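Local coordinates for protein phosphoribosylaminoimidazole carboxylase, ATPase subunit (Thermus thermophilus, PDB 3AW8) that probably catalyses the ATP-dependent carboxylation of 5-aminoimidazole ribonucleotide with bicarbonate to N5-carboxyaminoimidazole ribonucleotide, a step of purine biosynthesis, at residues Glu46-Glu58 and Phe67-Arg81. Sequence-based numbering, arbitrary orientation.
Sequences EFLDEGALLRFAE and FENVPVEAARRLEGR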
ATOM      1  N   GLU A  46     -14.349  -8.604 -24.831  1.00 47.30           N
ATOM      2  CA  GLU A  46     -13.665  -9.890 -24.976  1.00 48.20           C
ATOM      3  C   GLU A  46     -12.254  -9.615 -25.480  1.00 45.75           C
ATOM      4  O   GLU A  46     -12.035  -8.650 -26.198  1.00 43.65           O
ATOM      5  CB  GLU A  46     -14.401 -10.779 -25.983  1.00 51.46           C
ATOM      6  CG  GLU A  46     -15.866 -11.035 -25.654  1.00 56.10           C
ATOM      7  CD  GLU A  46     -16.049 -11.929 -24.437  1.00 61.19           C
ATOM      8  OE1 GLU A  46     -17.211 -12.128 -24.014  1.00 63.41           O
ATOM      9  OE2 GLU A  46     -15.037 -12.436 -23.902  1.00 63.41           O
ATOM     10  N   PHE A  47     -11.302 -10.459 -25.102  1.00 45.99           N
ATOM     11  CA  PHE A  47      -9.916 -10.283 -25.533  1.00 47.82           C
ATOM     12  C   PHE A  47      -9.747 -10.518 -27.026  1.00 48.38           C
ATOM     13  O   PHE A  47      -8.796 -10.029 -27.632  1.00 48.60           O
ATOM     14  CB  PHE A  47      -8.990 -11.228 -24.765  1.00 47.35           C
ATOM     15  CG  PHE A  47      -8.901 -10.923 -23.301  1.00 50.20           C
ATOM     16  CD1 PHE A  47      -8.333  -9.732 -22.857  1.00 48.24           C
ATOM     17  CD2 PHE A  47      -9.400 -11.821 -22.357  1.00 50.76           C
ATOM     18  CE1 PHE A  47      -8.264  -9.439 -21.499  1.00 49.15           C
ATOM     19  CE2 PHE A  47      -9.336 -11.535 -20.997  1.00 49.96           C
ATOM     20  CZ  PHE A  47      -8.769 -10.344 -20.564  1.00 48.87           C
ATOM     21  N   LEU A  48     -10.674 -11.266 -27.615  1.00 49.21           N
ATOM     22  CA  LEU A  48     -10.605 -11.547 -29.035  1.00 51.15           C
ATOM     23  C   LEU A  48     -11.474 -10.606 -29.862  1.00 52.18           C
ATOM     24  O   LEU A  48     -11.616 -10.783 -31.074  1.00 53.68           O
ATOM     25  CB  LEU A  48     -10.969 -13.005 -29.303  1.00 50.47           C
ATOM     26  CG  LEU A  48      -9.923 -13.946 -28.700  1.00 51.09           C
ATOM     27  CD1 LEU A  48     -10.254 -15.385 -29.061  1.00 48.85           C
ATOM     28  CD2 LEU A  48      -8.530 -13.554 -29.199  1.00 48.70           C
ATOM     29  N   ASP A  49     -12.052  -9.608 -29.196  1.00 52.02           N
ATOM     30  CA  ASP A  49     -12.859  -8.596 -29.865  1.00 52.39           C
ATOM     31  C   ASP A  49     -11.839  -7.522 -30.234  1.00 52.41           C
ATOM     32  O   ASP A  49     -11.494  -6.663 -29.419  1.00 53.37           O
ATOM     33  CB  ASP A  49     -13.915  -8.035 -28.908  1.00 54.13           C
ATOM     34  CG  ASP A  49     -14.609  -6.785 -29.451  1.00 58.31           C
ATOM     35  OD1 ASP A  49     -15.582  -6.333 -28.805  1.00 59.34           O
ATOM     36  OD2 ASP A  49     -14.187  -6.247 -30.505  1.00 58.09           O
ATOM     37  N   GLU A  50     -11.345  -7.590 -31.464  1.00 51.58           N
ATOM     38  CA  GLU A  50     -10.330  -6.661 -31.938  1.00 49.69           C
ATOM     39  C   GLU A  50     -10.704  -5.208 -31.678  1.00 47.79           C
ATOM     40  O   GLU A  50      -9.837  -4.392 -31.362  1.00 46.44           O
ATOM     41  CB  GLU A  50     -10.075  -6.888 -33.429  1.00 50.68           C
ATOM     42  CG  GLU A  50      -8.701  -6.461 -33.893  1.00 52.22           C
ATOM     43  CD  GLU A  50      -8.366  -6.982 -35.276  1.00 54.09           C
ATOM     44  OE1 GLU A  50      -7.175  -6.937 -35.646  1.00 55.37           O
ATOM     45  OE2 GLU A  50      -9.288  -7.431 -35.993  1.00 54.18           O
ATOM     46  N   GLY A  51     -11.991  -4.893 -31.802  1.00 46.67           N
ATOM     47  CA  GLY A  51     -12.442  -3.530 -31.574  1.00 45.08           C
ATOM     48  C   GLY A  51     -12.118  -3.058 -30.169  1.00 45.28           C
ATOM     49  O   GLY A  51     -11.501  -2.008 -29.977  1.00 43.71           O
ATOM     50  N   ALA A  52     -12.529  -3.846 -29.179  1.00 45.42           N
ATOM     51  CA  ALA A  52     -12.278  -3.509 -27.787  1.00 43.49           C
ATOM     52  C   ALA A  52     -10.779  -3.492 -27.520  1.00 42.24           C
ATOM     53  O   ALA A  52     -10.274  -2.625 -26.811  1.00 41.83           O
ATOM     54  CB  ALA A  52     -12.966  -4.515 -26.886  1.00 43.36           C
ATOM     55  N   LEU A  53     -10.067  -4.445 -28.111  1.00 41.67           N
ATOM     56  CA  LEU A  53      -8.631  -4.538 -27.924  1.00 42.04           C
ATOM     57  C   LEU A  53      -7.933  -3.238 -28.313  1.00 43.81           C
ATOM     58  O   LEU A  53      -7.237  -2.638 -27.497  1.00 43.29           O
ATOM     59  CB  LEU A  53      -8.060  -5.692 -28.753  1.00 41.66           C
ATOM     60  CG  LEU A  53      -7.066  -6.632 -28.065  1.00 42.83           C
ATOM     61  CD1 LEU A  53      -6.163  -7.251 -29.096  1.00 43.20           C
ATOM     62  CD2 LEU A  53      -6.226  -5.881 -27.074  1.00 45.81           C
ATOM     63  N   LEU A  54      -8.126  -2.802 -29.560  1.00 46.38           N
ATOM     64  CA  LEU A  54      -7.499  -1.576 -30.067  1.00 47.25           C
ATOM     65  C   LEU A  54      -7.970  -0.296 -29.365  1.00 47.18           C
ATOM     66  O   LEU A  54      -7.193   0.642 -29.179  1.00 43.01           O
ATOM     67  CB  LEU A  54      -7.732  -1.468 -31.573  1.00 48.67           C
ATOM     68  CG  LEU A  54      -7.178  -2.662 -32.362  1.00 51.28           C
ATOM     69  CD1 LEU A  54      -7.587  -2.538 -33.814  1.00 50.61           C
ATOM     70  CD2 LEU A  54      -5.656  -2.727 -32.230  1.00 51.64           C
ATOM     71  N   ARG A  55      -9.243  -0.265 -28.981  1.00 48.39           N
ATOM     72  CA  ARG A  55      -9.796   0.883 -28.275  1.00 49.69           C
ATOM     73  C   ARG A  55      -9.062   1.024 -26.938  1.00 50.81           C
ATOM     74  O   ARG A  55      -8.631   2.114 -26.559  1.00 52.57           O
ATOM     75  CB  ARG A  55     -11.292   0.679 -28.038  1.00 51.20           C
ATOM     76  CG  ARG A  55     -11.957   1.810 -27.274  1.00 55.89           C
ATOM     77  CD  ARG A  55     -13.481   1.702 -27.282  1.00 59.36           C
ATOM     78  NE  ARG A  55     -13.995   0.492 -26.633  1.00 62.84           N
ATOM     79  CZ  ARG A  55     -14.470  -0.571 -27.282  1.00 64.41           C
ATOM     80  NH1 ARG A  55     -14.916  -1.619 -26.599  1.00 63.78           N
ATOM     81  NH2 ARG A  55     -14.506  -0.592 -28.613  1.00 63.71           N
ATOM     82  N   PHE A  56      -8.909  -0.096 -26.236  1.00 49.77           N
ATOM     83  CA  PHE A  56      -8.222  -0.122 -24.950  1.00 48.03           C
ATOM     84  C   PHE A  56      -6.734   0.231 -25.081  1.00 48.48           C
ATOM     85  O   PHE A  56      -6.132   0.792 -24.166  1.00 48.78           O
ATOM     86  CB  PHE A  56      -8.413  -1.519 -24.308  1.00 46.29           C
ATOM     87  CG  PHE A  56      -7.219  -2.028 -23.532  1.00 41.89           C
ATOM     88  CD1 PHE A  56      -6.189  -2.700 -24.179  1.00 37.26           C
ATOM     89  CD2 PHE A  56      -7.123  -1.820 -22.154  1.00 42.48           C
ATOM     90  CE1 PHE A  56      -5.076  -3.160 -23.477  1.00 38.32           C
ATOM     91  CE2 PHE A  56      -6.009  -2.277 -21.435  1.00 41.85           C
ATOM     92  CZ  PHE A  56      -4.979  -2.951 -22.104  1.00 38.78           C
ATOM     93  N   ALA A  57      -6.141  -0.067 -26.228  1.00 48.73           N
ATOM     94  CA  ALA A  57      -4.719   0.199 -26.403  1.00 48.66           C
ATOM     95  C   ALA A  57      -4.327   1.645 -26.684  1.00 47.88           C
ATOM     96  O   ALA A  57      -3.171   2.011 -26.502  1.00 47.89           O
ATOM     97  CB  ALA A  57      -4.162  -0.704 -27.489  1.00 49.40           C
ATOM     98  N   GLU A  58      -5.282   2.469 -27.100  1.00 48.92           N
ATOM     99  CA  GLU A  58      -4.995   3.862 -27.436  1.00 50.81           C
ATOM    100  C   GLU A  58      -4.293   4.651 -26.342  1.00 49.33           C
ATOM    101  O   GLU A  58      -4.683   4.615 -25.182  1.00 50.91           O
ATOM    102  CB  GLU A  58      -6.289   4.586 -27.836  1.00 56.45           C
ATOM    103  CG  GLU A  58      -7.150   5.070 -26.668  1.00 64.37           C
ATOM    104  CD  GLU A  58      -6.697   6.428 -26.128  1.00 70.67           C
ATOM    105  OE1 GLU A  58      -7.123   6.803 -25.008  1.00 71.43           O
ATOM    106  OE2 GLU A  58      -5.920   7.123 -26.831  1.00 73.36           O
ATOM    107  N   PHE A  67      -4.029 -11.779 -16.327  1.00 49.60           N
ATOM    108  CA  PHE A  67      -4.864 -12.950 -16.563  1.00 53.88           C
ATOM    109  C   PHE A  67      -3.974 -13.964 -17.288  1.00 57.10           C
ATOM    110  O   PHE A  67      -3.679 -13.792 -18.467  1.00 58.83           O
ATOM    111  CB  PHE A  67      -6.037 -12.517 -17.437  1.00 55.40           C
ATOM    112  CG  PHE A  67      -6.925 -13.632 -17.882  1.00 58.99           C
ATOM    113  CD1 PHE A  67      -7.760 -13.458 -18.977  1.00 58.29           C
ATOM    114  CD2 PHE A  67      -6.948 -14.849 -17.207  1.00 63.02           C
ATOM    115  CE1 PHE A  67      -8.609 -14.470 -19.401  1.00 59.83           C
ATOM    116  CE2 PHE A  67      -7.801 -15.876 -17.626  1.00 63.77           C
ATOM    117  CZ  PHE A  67      -8.631 -15.680 -18.726  1.00 60.90           C
ATOM    118  N   GLU A  68      -3.552 -15.021 -16.594  1.00 61.47           N
ATOM    119  CA  GLU A  68      -2.642 -16.021 -17.181  1.00 64.52           C
ATOM    120  C   GLU A  68      -3.123 -16.781 -18.420  1.00 63.68           C
ATOM    121  O   GLU A  68      -2.304 -17.286 -19.198  1.00 62.13           O
ATOM    122  CB  GLU A  68      -2.207 -17.049 -16.126  1.00 67.68           C
ATOM    123  CG  GLU A  68      -0.868 -17.723 -16.463  1.00 73.04           C
ATOM    124  CD  GLU A  68      -0.558 -18.929 -15.584  1.00 76.55           C
ATOM    125  OE1 GLU A  68      -0.972 -18.929 -14.402  1.00 77.35           O
ATOM    126  OE2 GLU A  68       0.110 -19.873 -16.074  1.00 78.02           O
ATOM    127  N   ASN A  69      -4.437 -16.887 -18.597  1.00 61.85           N
ATOM    128  CA  ASN A  69      -4.961 -17.589 -19.753  1.00 60.27           C
ATOM    129  C   ASN A  69      -5.422 -16.643 -20.845  1.00 58.72           C
ATOM    130  O   ASN A  69      -6.175 -17.035 -21.739  1.00 59.36           O
ATOM    131  CB  ASN A  69      -6.105 -18.513 -19.356  1.00 61.92           C
ATOM    132  CG  ASN A  69      -5.616 -19.870 -18.926  1.00 64.58           C
ATOM    133  OD1 ASN A  69      -4.497 -20.267 -19.259  1.00 66.53           O
ATOM    134  ND2 ASN A  69      -6.451 -20.603 -18.196  1.00 64.69           N
ATOM    135  N   VAL A  70      -4.973 -15.396 -20.772  1.00 54.54           N
ATOM    136  CA  VAL A  70      -5.339 -14.425 -21.785  1.00 51.17           C
ATOM    137  C   VAL A  70      -4.901 -14.981 -23.139  1.00 49.06           C
ATOM    138  O   VAL A  70      -3.823 -15.572 -23.254  1.00 46.94           O
ATOM    139  CB  VAL A  70      -4.636 -13.076 -21.546  1.00 50.64           C
ATOM    140  CG1 VAL A  70      -3.125 -13.221 -21.737  1.00 47.37           C
ATOM    141  CG2 VAL A  70      -5.211 -12.029 -22.480  1.00 49.73           C
ATOM    142  N   PRO A  71      -5.745 -14.818 -24.177  1.00 47.85           N
ATOM    143  CA  PRO A  71      -5.438 -15.303 -25.528  1.00 45.64           C
ATOM    144  C   PRO A  71      -4.140 -14.684 -26.010  1.00 44.50           C
ATOM    145  O   PRO A  71      -4.040 -13.468 -26.103  1.00 46.15           O
ATOM    146  CB  PRO A  71      -6.630 -14.817 -26.344  1.00 44.52           C
ATOM    147  CG  PRO A  71      -7.744 -14.843 -25.354  1.00 44.47           C
ATOM    148  CD  PRO A  71      -7.097 -14.231 -24.134  1.00 46.33           C
ATOM    149  N   VAL A  72      -3.142 -15.505 -26.305  1.00 44.22           N
ATOM    150  CA  VAL A  72      -1.865 -14.973 -26.769  1.00 45.88           C
ATOM    151  C   VAL A  72      -2.061 -14.147 -28.048  1.00 47.45           C
ATOM    152  O   VAL A  72      -1.239 -13.295 -28.389  1.00 47.13           O
ATOM    153  CB  VAL A  72      -0.855 -16.102 -27.040  1.00 44.44           C
ATOM    154  CG1 VAL A  72      -1.255 -16.865 -28.279  1.00 44.85           C
ATOM    155  CG2 VAL A  72       0.539 -15.523 -27.185  1.00 44.24           C
ATOM    156  N   GLU A  73      -3.157 -14.405 -28.751  1.00 48.08           N
ATOM    157  CA  GLU A  73      -3.455 -13.663 -29.965  1.00 50.97           C
ATOM    158  C   GLU A  73      -3.630 -12.174 -29.647  1.00 49.86           C
ATOM    159  O   GLU A  73      -3.159 -11.310 -30.392  1.00 49.60           O
ATOM    160  CB  GLU A  73      -4.735 -14.195 -30.618  1.00 54.64           C
ATOM    161  CG  GLU A  73      -4.672 -15.638 -31.115  1.00 60.32           C
ATOM    162  CD  GLU A  73      -4.840 -16.669 -30.009  1.00 63.14           C
ATOM    163  OE1 GLU A  73      -5.822 -16.572 -29.238  1.00 65.40           O
ATOM    164  OE2 GLU A  73      -4.002 -17.591 -29.921  1.00 65.93           O
ATOM    165  N   ALA A  74      -4.317 -11.878 -28.544  1.00 48.17           N
ATOM    166  CA  ALA A  74      -4.547 -10.494 -28.132  1.00 47.08           C
ATOM    167  C   ALA A  74      -3.244  -9.808 -27.726  1.00 46.79           C
ATOM    168  O   ALA A  74      -3.064  -8.616 -27.959  1.00 47.40           O
ATOM    169  CB  ALA A  74      -5.543 -10.443 -26.985  1.00 43.78           C
ATOM    170  N   ALA A  75      -2.329 -10.558 -27.122  1.00 46.19           N
ATOM    171  CA  ALA A  75      -1.056  -9.983 -26.712  1.00 46.45           C
ATOM    172  C   ALA A  75      -0.179  -9.685 -27.922  1.00 46.98           C
ATOM    173  O   ALA A  75       0.457  -8.635 -27.978  1.00 46.78           O
ATOM    174  CB  ALA A  75      -0.329 -10.929 -25.764  1.00 44.32           C
ATOM    175  N   ARG A  76      -0.138 -10.608 -28.882  1.00 47.57           N
ATOM    176  CA  ARG A  76       0.681 -10.421 -30.079  1.00 49.04           C
ATOM    177  C   ARG A  76       0.118  -9.345 -31.012  1.00 48.03           C
ATOM    178  O   ARG A  76       0.871  -8.671 -31.714  1.00 46.25           O
ATOM    179  CB  ARG A  76       0.848 -11.748 -30.834  1.00 49.60           C
ATOM    180  CG  ARG A  76       1.823 -12.712 -30.161  1.00 52.47           C
ATOM    181  CD  ARG A  76       1.995 -14.005 -30.946  1.00 54.39           C
ATOM    182  NE  ARG A  76       2.859 -14.972 -30.264  1.00 55.53           N
ATOM    183  CZ  ARG A  76       4.135 -14.751 -29.955  1.00 58.41           C
ATOM    184  NH1 ARG A  76       4.708 -13.591 -30.265  1.00 57.94           N
ATOM    185  NH2 ARG A  76       4.843 -15.688 -29.330  1.00 58.03           N
ATOM    186  N   ARG A  77      -1.200  -9.179 -31.001  1.00 46.99           N
ATOM    187  CA  ARG A  77      -1.849  -8.176 -31.832  1.00 48.21           C
ATOM    188  C   ARG A  77      -1.401  -6.769 -31.447  1.00 49.52           C
ATOM    189  O   ARG A  77      -1.250  -5.900 -32.304  1.00 51.46           O
ATOM    190  CB  ARG A  77      -3.370  -8.278 -31.691  1.00 48.15           C
ATOM    191  CG  ARG A  77      -4.142  -7.206 -32.452  1.00 48.16           C
ATOM    192  CD  ARG A  77      -4.159  -7.491 -33.952  1.00 47.91           C
ATOM    193  NE  ARG A  77      -4.836  -6.433 -34.698  1.00 47.20           N
ATOM    194  CZ  ARG A  77      -4.294  -5.251 -34.975  1.00 48.42           C
ATOM    195  NH1 ARG A  77      -4.983  -4.343 -35.654  1.00 46.44           N
ATOM    196  NH2 ARG A  77      -3.053  -4.982 -34.584  1.00 48.28           N
ATOM    197  N   LEU A  78      -1.189  -6.547 -30.155  1.00 50.53           N
ATOM    198  CA  LEU A  78      -0.765  -5.242 -29.666  1.00 52.06           C
ATOM    199  C   LEU A  78       0.747  -5.087 -29.645  1.00 54.63           C
ATOM    200  O   LEU A  78       1.254  -3.966 -29.616  1.00 54.29           O
ATOM    201  CB  LEU A  78      -1.303  -5.013 -28.253  1.00 51.12           C
ATOM    202  CG  LEU A  78      -2.711  -4.452 -28.048  1.00 49.63           C
ATOM    203  CD1 LEU A  78      -3.682  -5.046 -29.032  1.00 51.91           C
ATOM    204  CD2 LEU A  78      -3.140  -4.756 -26.628  1.00 48.68           C
ATOM    205  N   GLU A  79       1.463  -6.209 -29.660  1.00 57.50           N
ATOM    206  CA  GLU A  79       2.922  -6.185 -29.605  1.00 61.34           C
ATOM    207  C   GLU A  79       3.531  -5.235 -30.627  1.00 62.88           C
ATOM    208  O   GLU A  79       4.507  -4.540 -30.333  1.00 64.37           O
ATOM    209  CB  GLU A  79       3.490  -7.591 -29.810  1.00 63.22           C
ATOM    210  CG  GLU A  79       4.871  -7.779 -29.192  1.00 66.09           C
ATOM    211  CD  GLU A  79       5.271  -9.247 -29.079  1.00 70.61           C
ATOM    212  OE1 GLU A  79       6.131  -9.565 -28.217  1.00 70.35           O
ATOM    213  OE2 GLU A  79       4.729 -10.078 -29.850  1.00 70.60           O
ATOM    214  N   GLY A  80       2.964  -5.205 -31.827  1.00 63.01           N
ATOM    215  CA  GLY A  80       3.491  -4.318 -32.843  1.00 62.39           C
ATOM    216  C   GLY A  80       3.266  -2.868 -32.463  1.00 62.54           C
ATOM    217  O   GLY A  80       4.203  -2.069 -32.460  1.00 64.08           O
ATOM    218  N   ARG A  81       2.021  -2.546 -32.120  1.00 61.43           N
ATOM    219  CA  ARG A  81       1.595  -1.195 -31.746  1.00 60.12           C
ATOM    220  C   ARG A  81       2.338  -0.545 -30.568  1.00 58.33           C
ATOM    221  O   ARG A  81       2.765   0.608 -30.667  1.00 58.61           O
ATOM    222  CB  ARG A  81       0.097  -1.217 -31.449  1.00 62.59           C
ATOM    223  CG  ARG A  81      -0.680  -2.166 -32.364  1.00 66.44           C
ATOM    224  CD  ARG A  81      -1.229  -1.480 -33.601  1.00 70.01           C
ATOM    225  NE  ARG A  81      -2.643  -1.144 -33.445  1.00 72.61           N
ATOM    226  CZ  ARG A  81      -3.122  -0.316 -32.523  1.00 74.00           C
ATOM    227  NH1 ARG A  81      -4.424  -0.074 -32.458  1.00 75.43           N
ATOM    228  NH2 ARG A  81      -2.301   0.278 -31.667  1.00 74.97           N
TER
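The Phe47 ring carries Val70 CG2 over the centre of one face, a CH-pi contact with the methyl 3.9 Å from the ring centroid. Pro71 CD and Phe67 CD1 approach the same ring obliquely; the planes of the Phe47 and Phe67 rings are inclined to each other, and Phe47 CE2 lies at the edge of Phe67. At the guanidinium of Arg77, Leu54 CD2 lies over one face, offset toward the rim, and Glu50 is at the edge. There Arg77 NE donates an almost straight bond to the anti lone pair of Glu50 OE1, at 2.6 Å. In this salt bridge the carboxylate stands nearly perpendicular to the guanidinium, their planes 86° apart. A bend at chi2 turns the Arg77 chain onto this carboxylate, its CG resting on Leu53 CD1. A methionine here would probably leave the Glu50 carboxylate without its charged mate across the helices. Deeper in, Leu53 packs both methyls against Leu78, whose CD2 also reaches the edge of Phe56, 4.0 Å from CE1; Ala74 CB sits 3.9 Å from Leu53 CD1. The axes of helices 50-57 and 72-81 cross at -43°, 10.7 Å apart at their closest approach. Leu28 of strand 25-29 backs Phe47, Leu53 and Phe56. Apolar inner residues with a charged pair at the margin illustrate neighbouring helices packed beside the parallel sheet of a Rossmann-like preATP-grasp domain.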